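Local coordinates for actinorhodin polyketide putative beta-ketoacyl synthase 2 (Streptomyces coelicolor A3, PDB 1TQY), which is the chain length factor of the actinorhodin polyketide synthase, a ketosynthase-like subunit that probably works in building the polyketide chain of this antibiotic, at residues P42-D47 with A56-D61; A20-G25 with T336-L341; G115-T120 with D200-V205. All coordinates share one frame; numbering follows the deposited sequence.

Interaction 1 (P42-D47 with A56-D61); sequences PVTRFD and AGQIDD. With NA (sodium ion), chain K.
Gln58 reaches across to Thr44 and is held there by both ends of its amide. Its CG stands anti to the carbonyl carbon (chi1 -72°) and the chain runs on extended, which carries the amide to the backbone of the facing loop. Thr44 N gives its hydrogen to OE1 of Gln58 at 2.8 Å, nearly straight and on a lone pair in the carbonyl plane. Beside it, NE2 of Gln58 donates to Thr44 OG1 at 3.0 Å, close to the amide plane; the two bonds together fix which way the amide is flipped. NE2 also makes a weak bond to Asp60 OD1. Arg45 slides past Gln58 in the opposite direction, its guanidinium tilted 33° from the amide and one face over Gln58 CG. Its edge turns to Asp60 in a long salt bridge, Arg45 NH2 to Asp60 OD1 3.8 Å, while its stronger partner is Glu237. Val43 CG2 packs on Ala56 CB at 3.6 Å. Gln58 O binds the sodium ion at 2.3 Å, and Pro21 O is a second protein ligand of the same ion. The contact closes the loop that joins the antiparallel strands 40-42 and 55-57, with Val43 and Ala56 lying against Trp204 of helix 201-208.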
loop_
_atom_site.group_PDB
_atom_site.type_symbol
_atom_site.label_atom_id
_atom_site.label_comp_id
_atom_site.label_asym_id
_atom_site.label_seq_id
_atom_site.Cartn_x
_atom_site.Cartn_y
_atom_site.Cartn_z
ATOM N N PRO B 42 29.102 -2.718 -10.928
ATOM C CA PRO B 42 29.318 -1.620 -9.993
ATOM C C PRO B 42 28.251 -0.530 -10.119
ATOM O O PRO B 42 27.708 -0.286 -11.203
ATOM C CB PRO B 42 30.713 -1.132 -10.375
ATOM C CG PRO B 42 31.384 -2.410 -10.814
ATOM C CD PRO B 42 30.329 -3.008 -11.689
ATOM N N VAL B 43 27.941 0.103 -8.993
ATOM C CA VAL B 43 26.964 1.174 -8.973
ATOM C C VAL B 43 27.700 2.391 -9.507
ATOM O O VAL B 43 28.820 2.685 -9.083
ATOM C CB VAL B 43 26.456 1.464 -7.540
ATOM C CG1 VAL B 43 25.507 2.651 -7.554
ATOM C CG2 VAL B 43 25.734 0.232 -6.986
ATOM N N THR B 44 27.072 3.086 -10.448
ATOM C CA THR B 44 27.672 4.255 -11.071
ATOM C C THR B 44 26.818 5.498 -10.837
ATOM O O THR B 44 27.187 6.606 -11.226
ATOM C CB THR B 44 27.846 4.004 -12.578
ATOM O OG1 THR B 44 26.570 3.753 -13.175
ATOM C CG2 THR B 44 28.727 2.779 -12.808
ATOM N N ARG B 45 25.683 5.306 -10.172
ATOM C CA ARG B 45 24.776 6.407 -9.868
ATOM C C ARG B 45 25.436 7.432 -8.951
ATOM O O ARG B 45 24.997 8.575 -8.867
ATOM C CB ARG B 45 23.501 5.865 -9.214
ATOM C CG ARG B 45 22.687 4.946 -10.111
ATOM C CD ARG B 45 22.203 5.688 -11.345
ATOM N NE ARG B 45 21.878 4.778 -12.436
ATOM C CZ ARG B 45 20.682 4.242 -12.643
ATOM N NH1 ARG B 45 19.672 4.527 -11.827
ATOM N NH2 ARG B 45 20.503 3.416 -13.667
ATOM N N PHE B 46 26.495 7.007 -8.268
ATOM C CA PHE B 46 27.247 7.853 -7.345
ATOM C C PHE B 46 28.513 7.072 -6.998
ATOM O O PHE B 46 28.731 6.002 -7.553
ATOM C CB PHE B 46 26.410 8.137 -6.096
ATOM C CG PHE B 46 25.933 6.900 -5.400
ATOM C CD1 PHE B 46 26.768 6.227 -4.513
ATOM C CD2 PHE B 46 24.671 6.378 -5.666
ATOM C CE1 PHE B 46 26.358 5.049 -3.897
ATOM C CE2 PHE B 46 24.243 5.200 -5.060
ATOM C CZ PHE B 46 25.095 4.531 -4.169
ATOM N N ASP B 47 29.341 7.594 -6.098
ATOM C CA ASP B 47 30.597 6.927 -5.721
ATOM C C ASP B 47 30.412 5.848 -4.646
ATOM O O ASP B 47 30.493 6.146 -3.458
ATOM C CB ASP B 47 31.596 7.980 -5.209
ATOM C CG ASP B 47 33.028 7.460 -5.140
ATOM O OD1 ASP B 47 33.226 6.226 -5.161
ATOM O OD2 ASP B 47 33.954 8.293 -5.053
ATOM N N ALA B 56 25.065 -3.709 -7.940
ATOM C CA ALA B 56 23.627 -3.563 -8.101
ATOM C C ALA B 56 23.186 -3.832 -9.530
ATOM O O ALA B 56 23.992 -3.794 -10.460
ATOM C CB ALA B 56 23.187 -2.170 -7.685
ATOM N N GLY B 57 21.898 -4.128 -9.688
ATOM C CA GLY B 57 21.345 -4.369 -11.007
ATOM C C GLY B 57 20.813 -3.055 -11.560
ATOM O O GLY B 57 19.675 -2.675 -11.281
ATOM N N GLN B 58 21.633 -2.355 -12.333
ATOM C CA GLN B 58 21.218 -1.086 -12.916
ATOM C C GLN B 58 20.700 -1.230 -14.328
ATOM O O GLN B 58 21.133 -2.107 -15.074
ATOM C CB GLN B 58 22.381 -0.101 -12.971
ATOM C CG GLN B 58 22.822 0.477 -11.660
ATOM C CD GLN B 58 24.038 1.386 -11.827
ATOM O OE1 GLN B 58 24.547 1.945 -10.860
ATOM N NE2 GLN B 58 24.505 1.529 -13.063
ATOM N N ILE B 59 19.754 -0.364 -14.676
ATOM C CA ILE B 59 19.214 -0.316 -16.025
ATOM C C ILE B 59 19.958 0.890 -16.602
ATOM O O ILE B 59 19.744 2.010 -16.154
ATOM C CB ILE B 59 17.701 -0.050 -16.020
ATOM C CG1 ILE B 59 16.964 -1.256 -15.418
ATOM C CG2 ILE B 59 17.225 0.227 -17.449
ATOM C CD1 ILE B 59 15.454 -1.086 -15.356
ATOM N N ASP B 60 20.853 0.664 -17.561
ATOM C CA ASP B 60 21.642 1.767 -18.119
ATOM C C ASP B 60 21.297 2.177 -19.536
ATOM O O ASP B 60 21.937 3.061 -20.087
ATOM C CB ASP B 60 23.139 1.441 -18.073
ATOM C CG ASP B 60 23.638 1.163 -16.672
ATOM O OD1 ASP B 60 23.338 1.952 -15.750
ATOM O OD2 ASP B 60 24.345 0.148 -16.506
ATOM N N ASP B 61 20.297 1.555 -20.136
ATOM C CA ASP B 61 19.940 1.912 -21.504
ATOM C C ASP B 61 18.559 2.534 -21.567
ATOM O O ASP B 61 17.884 2.464 -22.594
ATOM C CB ASP B 61 19.989 0.675 -22.388
ATOM C CG ASP B 61 19.198 -0.475 -21.805
ATOM O OD1 ASP B 61 19.077 -1.518 -22.483
ATOM O OD2 ASP B 61 18.701 -0.328 -20.665
HETATM NA NA NA K . 22.215 -3.378 -16.647
HETATM O O HOH W 1 24.627 -2.431 -15.163
HETATM O O HOH W 2 21.453 -2.349 -18.085
HETATM O O HOH W 3 23.694 -4.644 -17.940
#

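Interaction 2 (A20-G25 with T336-L341); sequences APNGLG and TTTGRL. With NA (sodium ion), chain K.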
loop_
_atom_site.group_PDB
_atom_site.type_symbol
_atom_site.label_atom_id
_atom_site.label_comp_id
_atom_site.label_asym_id
_atom_site.label_seq_id
_atom_site.Cartn_x
_atom_site.Cartn_y
_atom_site.Cartn_z
ATOM N N ALA B 20 14.099 -4.379 -16.976
ATOM C CA ALA B 20 15.088 -5.067 -16.144
ATOM C C ALA B 20 16.545 -4.702 -16.397
ATOM O O ALA B 20 16.913 -4.294 -17.498
ATOM C CB ALA B 20 14.907 -6.573 -16.292
ATOM N N PRO B 21 17.400 -4.867 -15.372
ATOM C CA PRO B 21 18.827 -4.551 -15.493
ATOM C C PRO B 21 19.521 -5.285 -16.641
ATOM O O PRO B 21 20.557 -4.835 -17.119
ATOM C CB PRO B 21 19.390 -4.943 -14.126
ATOM C CG PRO B 21 18.228 -4.688 -13.204
ATOM C CD PRO B 21 17.076 -5.275 -13.993
ATOM N N ASN B 22 18.961 -6.407 -17.084
ATOM C CA ASN B 22 19.572 -7.142 -18.190
ATOM C C ASN B 22 18.719 -7.092 -19.457
ATOM O O ASN B 22 18.907 -7.892 -20.371
ATOM C CB ASN B 22 19.858 -8.599 -17.781
ATOM C CG ASN B 22 18.613 -9.350 -17.372
ATOM O OD1 ASN B 22 17.599 -8.743 -17.015
ATOM N ND2 ASN B 22 18.688 -10.679 -17.388
ATOM N N GLY B 23 17.778 -6.150 -19.510
ATOM C CA GLY B 23 16.944 -6.042 -20.695
ATOM C C GLY B 23 15.754 -5.094 -20.624
ATOM O O GLY B 23 14.813 -5.321 -19.855
ATOM N N LEU B 24 15.797 -4.032 -21.429
ATOM C CA LEU B 24 14.715 -3.054 -21.477
ATOM C C LEU B 24 13.684 -3.574 -22.459
ATOM O O LEU B 24 13.780 -3.327 -23.659
ATOM C CB LEU B 24 15.214 -1.692 -21.968
ATOM C CG LEU B 24 14.926 -0.461 -21.095
ATOM C CD1 LEU B 24 15.210 0.782 -21.912
ATOM C CD2 LEU B 24 13.513 -0.456 -20.601
ATOM N N GLY B 25 12.697 -4.292 -21.946
ATOM C CA GLY B 25 11.680 -4.850 -22.813
ATOM C C GLY B 25 11.749 -6.359 -22.734
ATOM O O GLY B 25 12.815 -6.928 -22.514
ATOM N N THR B 336 18.684 -14.176 -10.475
ATOM C CA THR B 336 20.126 -14.108 -10.288
ATOM C C THR B 336 20.706 -13.229 -11.401
ATOM O O THR B 336 21.814 -12.705 -11.279
ATOM C CB THR B 336 20.776 -15.509 -10.366
ATOM O OG1 THR B 336 20.268 -16.213 -11.508
ATOM C CG2 THR B 336 20.477 -16.314 -9.104
ATOM N N THR B 337 19.949 -13.065 -12.483
ATOM C CA THR B 337 20.402 -12.238 -13.593
ATOM C C THR B 337 20.012 -10.771 -13.448
ATOM O O THR B 337 20.518 -9.924 -14.181
ATOM C CB THR B 337 19.849 -12.730 -14.954
ATOM O OG1 THR B 337 18.415 -12.692 -14.932
ATOM C CG2 THR B 337 20.324 -14.135 -15.251
ATOM N N THR B 338 19.124 -10.466 -12.502
ATOM C CA THR B 338 18.660 -9.088 -12.313
ATOM C C THR B 338 18.888 -8.478 -10.935
ATOM O O THR B 338 19.011 -7.259 -10.807
ATOM C CB THR B 338 17.146 -8.966 -12.567
ATOM O OG1 THR B 338 16.437 -9.706 -11.562
ATOM C CG2 THR B 338 16.787 -9.516 -13.925
ATOM N N GLY B 339 18.942 -9.319 -9.911
ATOM C CA GLY B 339 19.090 -8.813 -8.564
ATOM C C GLY B 339 17.669 -8.780 -8.030
ATOM O O GLY B 339 16.731 -9.093 -8.772
ATOM N N ARG B 340 17.490 -8.423 -6.761
ATOM C CA ARG B 340 16.153 -8.367 -6.171
ATOM C C ARG B 340 15.557 -6.991 -6.457
ATOM O O ARG B 340 16.124 -5.966 -6.067
ATOM C CB ARG B 340 16.222 -8.612 -4.656
ATOM C CG ARG B 340 16.673 -10.031 -4.258
ATOM C CD ARG B 340 16.526 -10.302 -2.751
ATOM N NE ARG B 340 15.142 -10.423 -2.285
ATOM C CZ ARG B 340 14.383 -11.506 -2.427
ATOM N NH1 ARG B 340 14.862 -12.584 -3.032
ATOM N NH2 ARG B 340 13.150 -11.520 -1.940
ATOM N N LEU B 341 14.407 -6.974 -7.123
ATOM C CA LEU B 341 13.769 -5.723 -7.496
ATOM C C LEU B 341 12.624 -5.321 -6.571
ATOM O O LEU B 341 11.786 -4.491 -6.920
ATOM C CB LEU B 341 13.280 -5.805 -8.948
ATOM C CG LEU B 341 14.257 -6.435 -9.959
ATOM C CD1 LEU B 341 13.577 -6.431 -11.315
ATOM C CD2 LEU B 341 15.600 -5.657 -10.027
HETATM NA NA NA K . 22.215 -3.378 -16.647
HETATM O O HOH W 3 23.694 -4.644 -17.940
HETATM O O HOH W 1 24.627 -2.431 -15.163
HETATM O O HOH W 2 21.453 -2.349 -18.085
#
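Asn22 and Pro21 lie against the loop 336-341 with their side chains directed at it, Pro21 facing Thr338 and Asn22 reaching Thr337 as well. In Asn22, CB lies 3.9 Å from Thr337 O. CG, set between the backbone N and the carbonyl carbon (chi1 60°), passes near the same oxygen and the methyl of Thr338. The amide then divides its two ends between neighbouring threonines: Asn22 OD1 meets Thr338 CG2 at 3.3 Å, and Asn22 ND2 comes 3.2 Å from OG1 of Thr337. ND2 is hydrogen-bonded to Arg37 O, and Thr337 OG1 to Pro334 O, whereas OD1 is buried here with no polar partner in the model. Ala20 to Gly23 form a type I beta turn at the end of strand 11-20, closed by Gly23 N to Ala20 O and leading through strand 23-24 to Gly25, the N-cap of helix 26-34. In this thiolase-type fold the contact sets the hairpin of strands 11-20 and 23-24, in the N-terminal part, against the loop between strand 330-332 and helix 345-359 in the C-terminal part. The proline ring crosses Thr338 obliquely, with Pro21 CD 4.0 Å from Thr338 CB. Pro21 CG lies 3.6 Å from Thr338 O, another buried oxygen without a partner. The same CG of Pro21 also touches Leu341 CD2 at 4.2 Å. Thr338 OG1 turns to its own loop and donates to Gly339 O on an in-plane lone pair. The backbone carbonyl of Pro21 serves the metal: Pro21 O binds the sodium ion at 2.3 Å; Gln58 O and waters complete the site.

Interaction 3 (G115-T120 with D200-V205); sequences GGFDFT and DPWGWV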
loop_
_atom_site.group_PDB
_atom_site.type_symbol
_atom_site.label_atom_id
_atom_site.label_comp_id
_atom_site.label_asym_id
_atom_site.label_seq_id
_atom_site.Cartn_x
_atom_site.Cartn_y
_atom_site.Cartn_z
ATOM N N GLY B 115 9.126 3.679 -2.935
ATOM C CA GLY B 115 8.489 4.896 -3.403
ATOM C C GLY B 115 9.521 5.680 -4.200
ATOM O O GLY B 115 10.567 5.137 -4.564
ATOM N N GLY B 116 9.242 6.954 -4.461
ATOM C CA GLY B 116 10.178 7.769 -5.213
ATOM C C GLY B 116 11.280 8.277 -4.315
ATOM O O GLY B 116 11.359 9.469 -4.055
ATOM N N PHE B 117 12.148 7.378 -3.853
ATOM C CA PHE B 117 13.209 7.765 -2.939
ATOM C C PHE B 117 14.285 8.715 -3.493
ATOM O O PHE B 117 14.693 9.626 -2.784
ATOM C CB PHE B 117 13.862 6.524 -2.327
ATOM C CG PHE B 117 14.361 6.747 -0.925
ATOM C CD1 PHE B 117 13.465 6.926 0.121
ATOM C CD2 PHE B 117 15.722 6.857 -0.664
ATOM C CE1 PHE B 117 13.909 7.215 1.406
ATOM C CE2 PHE B 117 16.175 7.149 0.623
ATOM C CZ PHE B 117 15.265 7.330 1.657
ATOM N N ASP B 118 14.751 8.511 -4.728
ATOM C CA ASP B 118 15.750 9.408 -5.292
ATOM C C ASP B 118 15.163 10.819 -5.252
ATOM O O ASP B 118 15.812 11.772 -4.823
ATOM C CB ASP B 118 16.078 9.047 -6.743
ATOM C CG ASP B 118 17.043 10.047 -7.386
ATOM O OD1 ASP B 118 18.266 9.944 -7.168
ATOM O OD2 ASP B 118 16.570 10.938 -8.103
ATOM N N PHE B 119 13.918 10.939 -5.690
ATOM C CA PHE B 119 13.249 12.226 -5.706
ATOM C C PHE B 119 13.136 12.824 -4.309
ATOM O O PHE B 119 13.489 13.981 -4.095
ATOM C CB PHE B 119 11.850 12.104 -6.332
ATOM C CG PHE B 119 11.238 13.429 -6.716
ATOM C CD1 PHE B 119 10.757 14.303 -5.743
ATOM C CD2 PHE B 119 11.186 13.819 -8.052
ATOM C CE1 PHE B 119 10.237 15.548 -6.090
ATOM C CE2 PHE B 119 10.669 15.064 -8.409
ATOM C CZ PHE B 119 10.193 15.929 -7.423
ATOM N N THR B 120 12.661 12.047 -3.343
ATOM C CA THR B 120 12.505 12.607 -2.004
ATOM C C THR B 120 13.833 12.968 -1.330
ATOM O O THR B 120 13.890 13.918 -0.549
ATOM C CB THR B 120 11.661 11.665 -1.084
ATOM O OG1 THR B 120 11.172 12.414 0.027
ATOM C CG2 THR B 120 12.499 10.508 -0.542
ATOM N N ASP B 200 20.297 5.783 -4.976
ATOM C CA ASP B 200 20.848 7.078 -4.619
ATOM C C ASP B 200 21.633 6.735 -3.361
ATOM O O ASP B 200 21.432 5.667 -2.784
ATOM C CB ASP B 200 19.746 8.072 -4.276
ATOM C CG ASP B 200 18.994 7.680 -3.034
ATOM O OD1 ASP B 200 19.209 8.297 -1.967
ATOM O OD2 ASP B 200 18.184 6.730 -3.122
ATOM N N PRO B 201 22.525 7.627 -2.912
ATOM C CA PRO B 201 23.302 7.325 -1.706
ATOM C C PRO B 201 22.479 6.910 -0.475
ATOM O O PRO B 201 22.826 5.941 0.192
ATOM C CB PRO B 201 24.080 8.612 -1.471
ATOM C CG PRO B 201 24.237 9.179 -2.867
ATOM C CD PRO B 201 22.882 8.955 -3.456
ATOM N N TRP B 202 21.404 7.637 -0.169
ATOM C CA TRP B 202 20.586 7.315 1.004
ATOM C C TRP B 202 19.859 5.988 0.820
ATOM O O TRP B 202 19.892 5.121 1.704
ATOM C CB TRP B 202 19.582 8.443 1.279
ATOM C CG TRP B 202 18.911 8.376 2.648
ATOM C CD1 TRP B 202 19.252 7.569 3.707
ATOM C CD2 TRP B 202 17.793 9.161 3.085
ATOM N NE1 TRP B 202 18.410 7.806 4.771
ATOM C CE2 TRP B 202 17.504 8.775 4.418
ATOM C CE3 TRP B 202 17.003 10.154 2.478
ATOM C CZ2 TRP B 202 16.457 9.347 5.158
ATOM C CZ3 TRP B 202 15.954 10.726 3.225
ATOM C CH2 TRP B 202 15.699 10.314 4.547
ATOM N N GLY B 203 19.215 5.823 -0.335
ATOM C CA GLY B 203 18.519 4.576 -0.610
ATOM C C GLY B 203 19.487 3.400 -0.531
ATOM O O GLY B 203 19.136 2.317 -0.068
ATOM N N TRP B 204 20.722 3.626 -0.966
ATOM C CA TRP B 204 21.750 2.588 -0.963
ATOM C C TRP B 204 22.147 2.167 0.456
ATOM O O TRP B 204 22.166 0.975 0.802
ATOM C CB TRP B 204 22.991 3.094 -1.700
ATOM C CG TRP B 204 24.001 2.014 -1.955
ATOM C CD1 TRP B 204 25.255 1.914 -1.422
ATOM C CD2 TRP B 204 23.811 0.850 -2.767
ATOM N NE1 TRP B 204 25.859 0.751 -1.851
ATOM C CE2 TRP B 204 24.995 0.079 -2.678
ATOM C CE3 TRP B 204 22.754 0.380 -3.562
ATOM C CZ2 TRP B 204 25.153 -1.135 -3.349
ATOM C CZ3 TRP B 204 22.914 -0.831 -4.233
ATOM C CH2 TRP B 204 24.109 -1.572 -4.118
ATOM N N VAL B 205 22.463 3.167 1.265
ATOM C CA VAL B 205 22.867 2.981 2.643
ATOM C C VAL B 205 21.709 2.344 3.419
ATOM O O VAL B 205 21.922 1.509 4.298
ATOM C CB VAL B 205 23.332 4.391 3.195
ATOM C CG1 VAL B 205 22.561 4.816 4.420
ATOM C CG2 VAL B 205 24.819 4.384 3.429
#
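Phe117 puts the CZ corner of its ring over one face of the Trp202 indole, 3.4 Å above the plane and offset from the ring centre, with CE3 and CD2 of Trp202 the nearest atoms to CZ. The two rings are neither parallel nor perpendicular: the planes stand 54° apart, with 4.8 Å between the centroids of the phenyl and the indole six-membered ring. At the edge of the phenyl ring, near its plane, are Asp200 OD2, 3.5 Å from CD2 of Phe117, and the backbone N of Gly203, 3.5 Å from CE2 of Phe117. One edge of the ring, CD2 through CE2 to CZ, thus runs along the first turn of helix 201-208, past Asp200, Gly203 and Trp202. Trp202 CG stands anti to the backbone N (chi1 -166°), which starts the indole toward Phe117. Gly203 has no side chain, and Gly203 CA lies 3.6 Å from Phe117 CD2.

Asp200 is the N-cap of that helix. Asp200 OD1 accepts from Gly203 N at 3.0 Å, the donor standing above the carboxylate plane, and also takes part in a hydrogen bond with ND1 of His121. Asp118 OD1 touches Asp200 CB at 3.7 Å as the two side chains slide past each other in opposite directions; the negative charge of Asp118 is probably balanced by its salt bridge to Arg122. The contact joins the N-terminal turns of helices 117-129 and 201-208. Phe124, farther along helix 117-129, meets Trp202 edge-to-face, and the partner protein chain packs against both Phe117 and Trp202.

Overall arrangement
From the N terminus the chain first enters 20-25, which waits for its partner until 336-341; interaction 2 thus closes a loop of 310 residues that encloses the other two contacts. Within it, interaction 1 closes the loop between strands 40-42 and 55-57, and interaction 3 follows in series, bringing 200-205 back to 115-120. None cross. Interactions 1 and 2 touch directly and share the sodium ion with its three waters. Interactions 1 and 3 meet where Phe46 and Ala56 pack on Trp204, whereas interactions 2 and 3 stay about 9 Å apart at their nearest atoms. Interaction 1 therefore bridges the buried turn after strand 11-20 and the N-terminal ends of helices 117-129 and 201-208, against which the partner chain packs.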